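Local coordinates for protein endoglucanase CEL5A (Eubacterium cellulosolvens, PDB 4AFM) that forms a family 65 carbohydrate-binding module of a family 5 glycoside hydrolase and probably binds xyloglucan, keeping the attached endoglucanase close to its plant cell-wall substrate, at residues E29-P32 with P33-T36; F39-N42 with K43-I47; D99-S102 with D103-Y106. One frame throughout, in Å; residues are numbered along the deposited sequence. Where two conformers were deposited one is given.

Interaction 1 (E29-P32 with P33-T36). With GOL (glycerol), chain C.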
loop_
_atom_site.group_PDB
_atom_site.type_symbol
_atom_site.label_atom_id
_atom_site.label_comp_id
_atom_site.label_asym_id
_atom_site.label_seq_id
_atom_site.Cartn_x
_atom_site.Cartn_y
_atom_site.Cartn_z
ATOM N N GLU A 29 5.189 -3.260 -1.588
ATOM C CA GLU A 29 5.824 -2.186 -2.363
ATOM C C GLU A 29 5.110 -0.921 -2.246
ATOM O O GLU A 29 3.810 -0.950 -2.311
ATOM C CB GLU A 29 5.820 -2.610 -3.919
ATOM C CG GLU A 29 6.675 -3.822 -4.160
ATOM C CD GLU A 29 6.535 -4.165 -5.551
ATOM O OE1 GLU A 29 5.436 -4.667 -6.052
ATOM O OE2 GLU A 29 7.572 -4.240 -6.205
ATOM N N LEU A 30 5.780 0.180 -2.285
ATOM C CA LEU A 30 5.177 1.523 -2.373
ATOM C C LEU A 30 5.906 2.325 -3.344
ATOM O O LEU A 30 7.221 2.186 -3.542
ATOM C CB LEU A 30 5.347 2.360 -1.160
ATOM C CG LEU A 30 4.668 1.848 -0.004
ATOM C CD1 LEU A 30 4.991 2.690 1.343
ATOM C CD2 LEU A 30 3.123 2.164 -0.059
ATOM N N GLN A 31 5.294 3.197 -4.106
ATOM C CA GLN A 31 5.936 4.099 -4.972
ATOM C C GLN A 31 5.512 5.529 -4.570
ATOM O O GLN A 31 4.432 5.994 -4.996
ATOM C CB GLN A 31 5.566 3.799 -6.352
ATOM C CG GLN A 31 6.147 2.412 -6.630
ATOM C CD GLN A 31 6.129 1.974 -8.083
ATOM O OE1 GLN A 31 6.246 2.760 -9.041
ATOM N NE2 GLN A 31 6.070 0.672 -8.247
ATOM N N PRO A 32 6.299 6.185 -3.752
ATOM C CA PRO A 32 5.853 7.502 -3.208
ATOM C C PRO A 32 5.427 8.506 -4.211
ATOM O O PRO A 32 4.450 9.233 -3.912
ATOM C CB PRO A 32 7.090 7.961 -2.399
ATOM C CG PRO A 32 7.721 6.630 -1.965
ATOM C CD PRO A 32 7.609 5.743 -3.150
ATOM N N PRO A 33 5.951 8.627 -5.395
ATOM C CA PRO A 33 5.467 9.659 -6.346
ATOM C C PRO A 33 4.065 9.306 -6.784
ATOM O O PRO A 33 3.413 10.257 -7.298
ATOM C CB PRO A 33 6.416 9.530 -7.542
ATOM C CG PRO A 33 7.708 9.030 -6.951
ATOM C CD PRO A 33 7.211 7.971 -5.914
ATOM N N TYR A 34 3.575 8.113 -6.649
ATOM C CA TYR A 34 2.293 7.703 -7.235
ATOM C C TYR A 34 1.261 7.286 -6.236
ATOM O O TYR A 34 0.051 7.017 -6.662
ATOM C CB TYR A 34 2.515 6.480 -8.201
ATOM C CG TYR A 34 3.375 6.907 -9.349
ATOM C CD1 TYR A 34 2.934 7.821 -10.304
ATOM C CD2 TYR A 34 4.676 6.469 -9.474
ATOM C CE1 TYR A 34 3.730 8.225 -11.359
ATOM C CE2 TYR A 34 5.481 6.831 -10.563
ATOM C CZ TYR A 34 5.010 7.733 -11.444
ATOM O OH TYR A 34 5.827 8.054 -12.520
ATOM N N GLN A 35 1.530 7.027 -4.978
ATOM C CA GLN A 35 0.588 6.481 -3.937
ATOM C C GLN A 35 0.659 7.443 -2.729
ATOM O O GLN A 35 1.775 7.682 -2.182
ATOM C CB GLN A 35 0.904 5.098 -3.376
ATOM C CG GLN A 35 0.696 4.035 -4.413
ATOM C CD GLN A 35 1.287 2.741 -3.783
ATOM O OE1 GLN A 35 2.567 2.502 -3.817
ATOM N NE2 GLN A 35 0.467 1.891 -3.251
ATOM N N THR A 36 -0.465 7.926 -2.225
ATOM C CA THR A 36 -0.467 8.673 -0.949
ATOM C C THR A 36 0.202 7.789 0.099
ATOM O O THR A 36 0.058 6.564 0.147
ATOM C CB THR A 36 -1.915 9.046 -0.592
ATOM O OG1 THR A 36 -1.808 9.960 0.522
ATOM C CG2 THR A 36 -2.759 7.890 -0.204
HETATM C C1 GOL C . 1.012 -1.263 -0.279
HETATM O O1 GOL C . 1.269 -0.423 -1.470
HETATM C C2 GOL C . 0.573 -2.723 -0.528
HETATM O O2 GOL C . 0.573 -3.776 0.499
HETATM C C3 GOL C . 1.343 -2.925 -1.788
HETATM O O3 GOL C . 2.283 -3.931 -1.750
HETATM O O HOH W 1 2.680 10.314 -2.186
#

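Interaction 2 (F39-N42 with K43-I47)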
loop_
_atom_site.group_PDB
_atom_site.type_symbol
_atom_site.label_atom_id
_atom_site.label_comp_id
_atom_site.label_asym_id
_atom_site.label_seq_id
_atom_site.Cartn_x
_atom_site.Cartn_y
_atom_site.Cartn_z
ATOM N N PHE A 39 2.881 6.543 5.946
ATOM C CA PHE A 39 3.676 7.056 7.028
ATOM C C PHE A 39 4.500 8.207 6.460
ATOM O O PHE A 39 4.656 8.358 5.245
ATOM C CB PHE A 39 4.524 5.999 7.747
ATOM C CG PHE A 39 5.685 5.491 6.967
ATOM C CD1 PHE A 39 5.543 4.537 5.958
ATOM C CD2 PHE A 39 6.968 5.991 7.189
ATOM C CE1 PHE A 39 6.631 4.060 5.232
ATOM C CE2 PHE A 39 8.034 5.475 6.487
ATOM C CZ PHE A 39 7.875 4.570 5.467
ATOM N N ASP A 40 5.093 8.973 7.369
ATOM C CA ASP A 40 5.862 10.178 7.006
ATOM C C ASP A 40 7.370 9.856 7.108
ATOM O O ASP A 40 7.959 9.652 8.155
ATOM C CB ASP A 40 5.541 11.287 8.017
ATOM C CG ASP A 40 6.283 12.554 7.669
ATOM O OD1 ASP A 40 7.018 12.633 6.678
ATOM O OD2 ASP A 40 6.096 13.517 8.488
ATOM N N LEU A 41 7.985 9.768 5.905
ATOM C CA LEU A 41 9.433 9.491 5.786
ATOM C C LEU A 41 10.308 10.487 6.474
ATOM O O LEU A 41 11.484 10.256 6.744
ATOM C CB LEU A 41 9.757 9.464 4.313
ATOM C CG LEU A 41 9.277 8.162 3.597
ATOM C CD1 LEU A 41 9.160 8.429 2.099
ATOM C CD2 LEU A 41 10.234 6.985 3.844
ATOM N N ASN A 42 9.759 11.702 6.763
ATOM C CA ASN A 42 10.566 12.752 7.393
ATOM C C ASN A 42 10.698 12.516 8.879
ATOM O O ASN A 42 11.644 13.089 9.451
ATOM C CB ASN A 42 9.870 14.119 7.206
ATOM C CG ASN A 42 9.904 14.525 5.795
ATOM O OD1 ASN A 42 10.958 14.973 5.317
ATOM N ND2 ASN A 42 8.842 14.483 5.073
ATOM N N LYS A 43 9.869 11.746 9.495
ATOM C CA LYS A 43 10.089 11.437 10.937
ATOM C C LYS A 43 11.213 10.445 11.075
ATOM O O LYS A 43 11.603 9.768 10.147
ATOM C CB LYS A 43 8.790 10.861 11.509
ATOM C CG LYS A 43 7.656 11.878 11.409
ATOM C CD LYS A 43 6.343 11.710 12.158
ATOM C CE LYS A 43 6.627 11.655 13.642
ATOM N NZ LYS A 43 6.648 13.035 14.237
ATOM N N ASN A 44 11.735 10.304 12.317
ATOM C CA ASN A 44 12.634 9.211 12.561
ATOM C C ASN A 44 11.784 8.007 12.723
ATOM O O ASN A 44 10.656 8.125 13.283
ATOM C CB ASN A 44 13.433 9.472 13.847
ATOM C CG ASN A 44 14.647 8.630 13.859
ATOM O OD1 ASN A 44 15.060 7.933 12.875
ATOM N ND2 ASN A 44 15.299 8.618 15.052
ATOM N N PHE A 45 12.026 7.031 11.943
ATOM C CA PHE A 45 11.168 5.820 11.948
ATOM C C PHE A 45 11.970 4.557 11.870
ATOM O O PHE A 45 13.188 4.564 11.553
ATOM C CB PHE A 45 10.220 5.883 10.738
ATOM C CG PHE A 45 10.866 5.794 9.369
ATOM C CD1 PHE A 45 11.215 4.504 8.836
ATOM C CD2 PHE A 45 11.172 6.898 8.594
ATOM C CE1 PHE A 45 11.856 4.461 7.649
ATOM C CE2 PHE A 45 11.825 6.835 7.425
ATOM C CZ PHE A 45 12.170 5.570 6.900
ATOM N N GLU A 46 11.301 3.464 12.217
ATOM C CA GLU A 46 11.796 2.134 11.883
ATOM C C GLU A 46 10.704 1.385 11.227
ATOM O O GLU A 46 9.501 1.704 11.399
ATOM C CB GLU A 46 12.272 1.366 13.102
ATOM C CG GLU A 46 11.318 1.296 14.226
ATOM C CD GLU A 46 11.948 0.712 15.478
ATOM O OE1 GLU A 46 13.219 0.729 15.627
ATOM O OE2 GLU A 46 11.086 0.243 16.301
ATOM N N ILE A 47 11.087 0.445 10.388
ATOM C CA ILE A 47 10.126 -0.463 9.767
ATOM C C ILE A 47 10.331 -1.836 10.379
ATOM O O ILE A 47 11.528 -2.324 10.387
ATOM C CB ILE A 47 10.356 -0.465 8.244
ATOM C CG1 ILE A 47 9.975 0.948 7.662
ATOM C CG2 ILE A 47 9.513 -1.576 7.549
ATOM C CD1 ILE A 47 10.356 1.115 6.255
#

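Interaction 3 (D99-S102 with D103-Y106)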
loop_
_atom_site.group_PDB
_atom_site.type_symbol
_atom_site.label_atom_id
_atom_site.label_comp_id
_atom_site.label_asym_id
_atom_site.label_seq_id
_atom_site.Cartn_x
_atom_site.Cartn_y
_atom_site.Cartn_z
ATOM N N ASP A 99 19.551 11.291 3.886
ATOM C CA ASP A 99 18.211 11.143 4.447
ATOM C C ASP A 99 17.285 12.126 3.706
ATOM O O ASP A 99 16.207 12.419 4.276
ATOM C CB ASP A 99 18.091 11.397 5.980
ATOM C CG ASP A 99 18.572 12.779 6.359
ATOM O OD1 ASP A 99 18.963 13.572 5.514
ATOM O OD2 ASP A 99 18.527 13.073 7.599
ATOM N N ASP A 100 17.575 12.522 2.525
ATOM C CA ASP A 100 16.699 13.360 1.771
ATOM C C ASP A 100 15.910 12.379 0.836
ATOM O O ASP A 100 16.439 11.938 -0.197
ATOM C CB ASP A 100 17.526 14.317 0.904
ATOM C CG ASP A 100 16.707 15.194 0.062
ATOM O OD1 ASP A 100 15.544 15.047 -0.142
ATOM O OD2 ASP A 100 17.300 16.144 -0.546
ATOM N N PHE A 101 14.634 12.134 1.196
ATOM C CA PHE A 101 13.749 11.237 0.401
ATOM C C PHE A 101 12.922 11.972 -0.553
ATOM O O PHE A 101 11.918 11.434 -1.069
ATOM C CB PHE A 101 12.997 10.318 1.340
ATOM C CG PHE A 101 13.863 9.468 2.154
ATOM C CD1 PHE A 101 14.820 8.545 1.582
ATOM C CD2 PHE A 101 13.822 9.495 3.584
ATOM C CE1 PHE A 101 15.678 7.773 2.386
ATOM C CE2 PHE A 101 14.651 8.641 4.347
ATOM C CZ PHE A 101 15.657 7.821 3.782
ATOM N N SER A 102 13.272 13.227 -0.948
ATOM C CA SER A 102 12.443 14.006 -1.851
ATOM C C SER A 102 12.433 13.453 -3.260
ATOM O O SER A 102 11.582 13.800 -4.061
ATOM C CB SER A 102 12.929 15.478 -1.906
ATOM O OG SER A 102 14.260 15.527 -2.430
ATOM N N ASP A 103 13.365 12.519 -3.586
ATOM C CA ASP A 103 13.421 11.915 -4.943
ATOM C C ASP A 103 13.228 10.409 -4.825
ATOM O O ASP A 103 13.561 9.696 -5.819
ATOM C CB ASP A 103 14.805 12.237 -5.606
ATOM C CG ASP A 103 15.987 11.845 -4.640
ATOM O OD1 ASP A 103 15.840 11.217 -3.558
ATOM O OD2 ASP A 103 17.159 12.288 -5.025
ATOM N N LEU A 104 12.672 9.885 -3.772
ATOM C CA LEU A 104 12.512 8.439 -3.595
ATOM C C LEU A 104 11.457 7.857 -4.486
ATOM O O LEU A 104 10.257 8.281 -4.393
ATOM C CB LEU A 104 12.207 8.186 -2.134
ATOM C CG LEU A 104 11.998 6.705 -1.764
ATOM C CD1 LEU A 104 13.258 5.866 -1.982
ATOM C CD2 LEU A 104 11.507 6.603 -0.321
ATOM N N ASP A 105 11.772 6.899 -5.327
ATOM C CA ASP A 105 10.773 6.319 -6.272
ATOM C C ASP A 105 10.157 5.051 -5.785
ATOM O O ASP A 105 9.036 4.715 -6.284
ATOM C CB ASP A 105 11.458 6.086 -7.627
ATOM C CG ASP A 105 11.790 7.262 -8.363
ATOM O OD1 ASP A 105 10.841 8.097 -8.563
ATOM O OD2 ASP A 105 12.902 7.508 -8.845
ATOM N N TYR A 106 10.765 4.296 -4.890
ATOM C CA TYR A 106 10.314 2.933 -4.651
ATOM C C TYR A 106 10.752 2.474 -3.293
ATOM O O TYR A 106 11.959 2.682 -2.913
ATOM C CB TYR A 106 10.990 2.024 -5.738
ATOM C CG TYR A 106 10.686 0.561 -5.595
ATOM C CD1 TYR A 106 9.436 0.040 -5.938
ATOM C CD2 TYR A 106 11.644 -0.332 -5.060
ATOM C CE1 TYR A 106 9.171 -1.303 -5.841
ATOM C CE2 TYR A 106 11.345 -1.676 -4.944
ATOM C CZ TYR A 106 10.131 -2.140 -5.349
ATOM O OH TYR A 106 9.940 -3.519 -5.194
#

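Interaction 1 (E29-P32 with P33-T36)
Gln35 folds back along the chain and sets the carboxamide of its side chain against the backbone of Leu30 and Gln31. Its CG lies anti to its own carbonyl carbon (chi1 -69°) and the chain runs out extended from there, which carries OE1 back to the Gln31 amide. Gln31 N donates to Gln35 OE1 over 2.8 Å, nearly straight and in the carbonyl plane. The same oxygen sits 3.1 Å from Leu30 CA. The Leu30 and Gln35 side chains cross at about a right angle, with Leu30 CD2 3.8 Å from Gln35 OE1. Both glutamines, Gln31 and Gln35, were modelled in two conformers, and the account holds for the one described.

This is a tight turn by which the chain leaves strand 28-30, an edge strand, within this chain, of the antiparallel four-stranded sheet. Pro32 and Pro33 make the corner, their rings side by side and pointing the same way. Across it Tyr34 N reaches Gln31 O at 2.8 Å; Gln35 N adds only a weak bond to that oxygen. A water donates to both Pro32 O and Gln35 O, bridging the two sides of the bend.

Farther out, the Gln31 amide stands steeply to the Tyr34 ring, the two planes 72° apart, and Gln31 OE1 comes no closer than 4.1 Å to Tyr34 CD2. Pro33 CB lies over one face of that ring, toward its rim. A glycerol, probably from the crystallisation liquor, bridges the strand and the returning loop: its O1 donates to Glu29 O at 2.7 Å and accepts from Gln35 NE2 at 3.0 Å. Gln35 NE2 also bonds Glu29 O of the second subunit, while Glu29 OE2 is held by Tyr106.

Interaction 2 (F39-N42 with K43-I47)
One face of the Phe45 ring is met by the edge of Phe39: Phe39 CE2 stands over the centre of the ring, 4.0 Å from Phe45 CD2, in a T-shaped stack with the planes 67° apart. At the edge of Phe45, in its plane, lies the Leu41 carbonyl, with Leu41 O 3.5 Å from Phe45 CE2. Leu41 runs alongside the ring and brings CD2 to 3.9 Å from Phe45 CZ, while in the conformer described Phe39 CZ lies near Ile47 CD1. Both phenylalanines have CG between their backbone N and carbonyl carbon (chi1 72° for Phe39, 66° for Phe45), and this points the two rings into the same space inside the bend.

The bend itself is a type I beta turn from Asp40 to Lys43, closed by Lys43 N donating to Asp40 O at 3.1 Å; it leads the chain into strand 45-52. Laid over it is an Asx turn. Asp40 OD1 takes the backbone Asn42 N at 2.9 Å from above the carboxylate plane and Asn42 ND2 at 3.1 Å on its syn lone pair. With an alanine at Asp40, both donors of Asn42 would lose their shared acceptor, and the Asn42 side chain would probably be set free to turn. On the second oxygen, Asp40 OD2 rests against the aliphatic Lys43 CG, 3.7 Å away.

The Lys43 ammonium turns aside to a cation-pi contact with Tyr127, and Lys89 NZ bonds both Leu41 O and Lys43 O. The chemistry is thus divided: rings and apolar carbons, with the Leu41 carbonyl at one ring edge, line the inner side of the turn, and a carboxylate organises its outer side. Asp40 and Lys43 do not form a salt bridge, though their opposite charges may still attract at longer range.

Interaction 3 (D99-S102 with D103-Y106)
Leu104 turns CG opposite its backbone N (chi1 180°) and Phe101 turns CG opposite its carbonyl carbon (chi1 -60°), and the two side chains rise from the turn with their roots in contact, Phe101 CB 4.2 Å from Leu104 CB. Leu104 CB also lies 3.4 Å from Phe101 O. That oxygen receives Leu104 N at 3.2 Å, closing a type I beta turn from Phe101 to Leu104.

Overlapping its start is an Asx turn. Asp100 OD1 accepts Ser102 N at 3.0 Å on its anti side and Ser102 OG at 2.7 Å on its syn side, both from the same face of the carboxylate, so Ser102 grips a single oxygen with backbone and side chain together. Beyond the turn, Asp105 and Tyr106 face Ala61 in a classic beta bulge at the start of strand 106-111.

Above the turn, Phe101 meets Phe60 edge-to-face, and Asp99 CA covers part of one ring face. Asp103 OD1 comes to 3.5 Å from Asp100 O, two acceptors that cannot bond; Tyr96 OH binds Asp103 OD1, and Arg62 forms a salt bridge with OD2. The Arg62 charge would probably offset the accumulation of acidic groups here, where the carboxylates of Asp100 and Asp103, probably both charged, come within 5.1 Å (Asp100 OD1 to Asp103 OD1).

All three contacts are short bends, but they sit at different depths. Interaction 2 has the most buried side, its aromatic pair packed against strand 118-127, with Phe45 also against helix 89-96; interaction 3 is a surface turn, and interaction 1 is partly buried, facing the second subunit. Interactions 1 and 3 flank neighbouring strands of the four-stranded sheet, 28-30 and 106-111, and meet through Glu29 and Tyr106 as well as by packing of Pro33 on Leu104; interaction 2 opens strand 45-52 of the other sheet. Leu41 and Leu104 join interactions 2 and 3. Each of those two is ordered by an aspartate in an Asx turn, whereas in interaction 1 a neutral glutamine amide shares the work with a backbone bond.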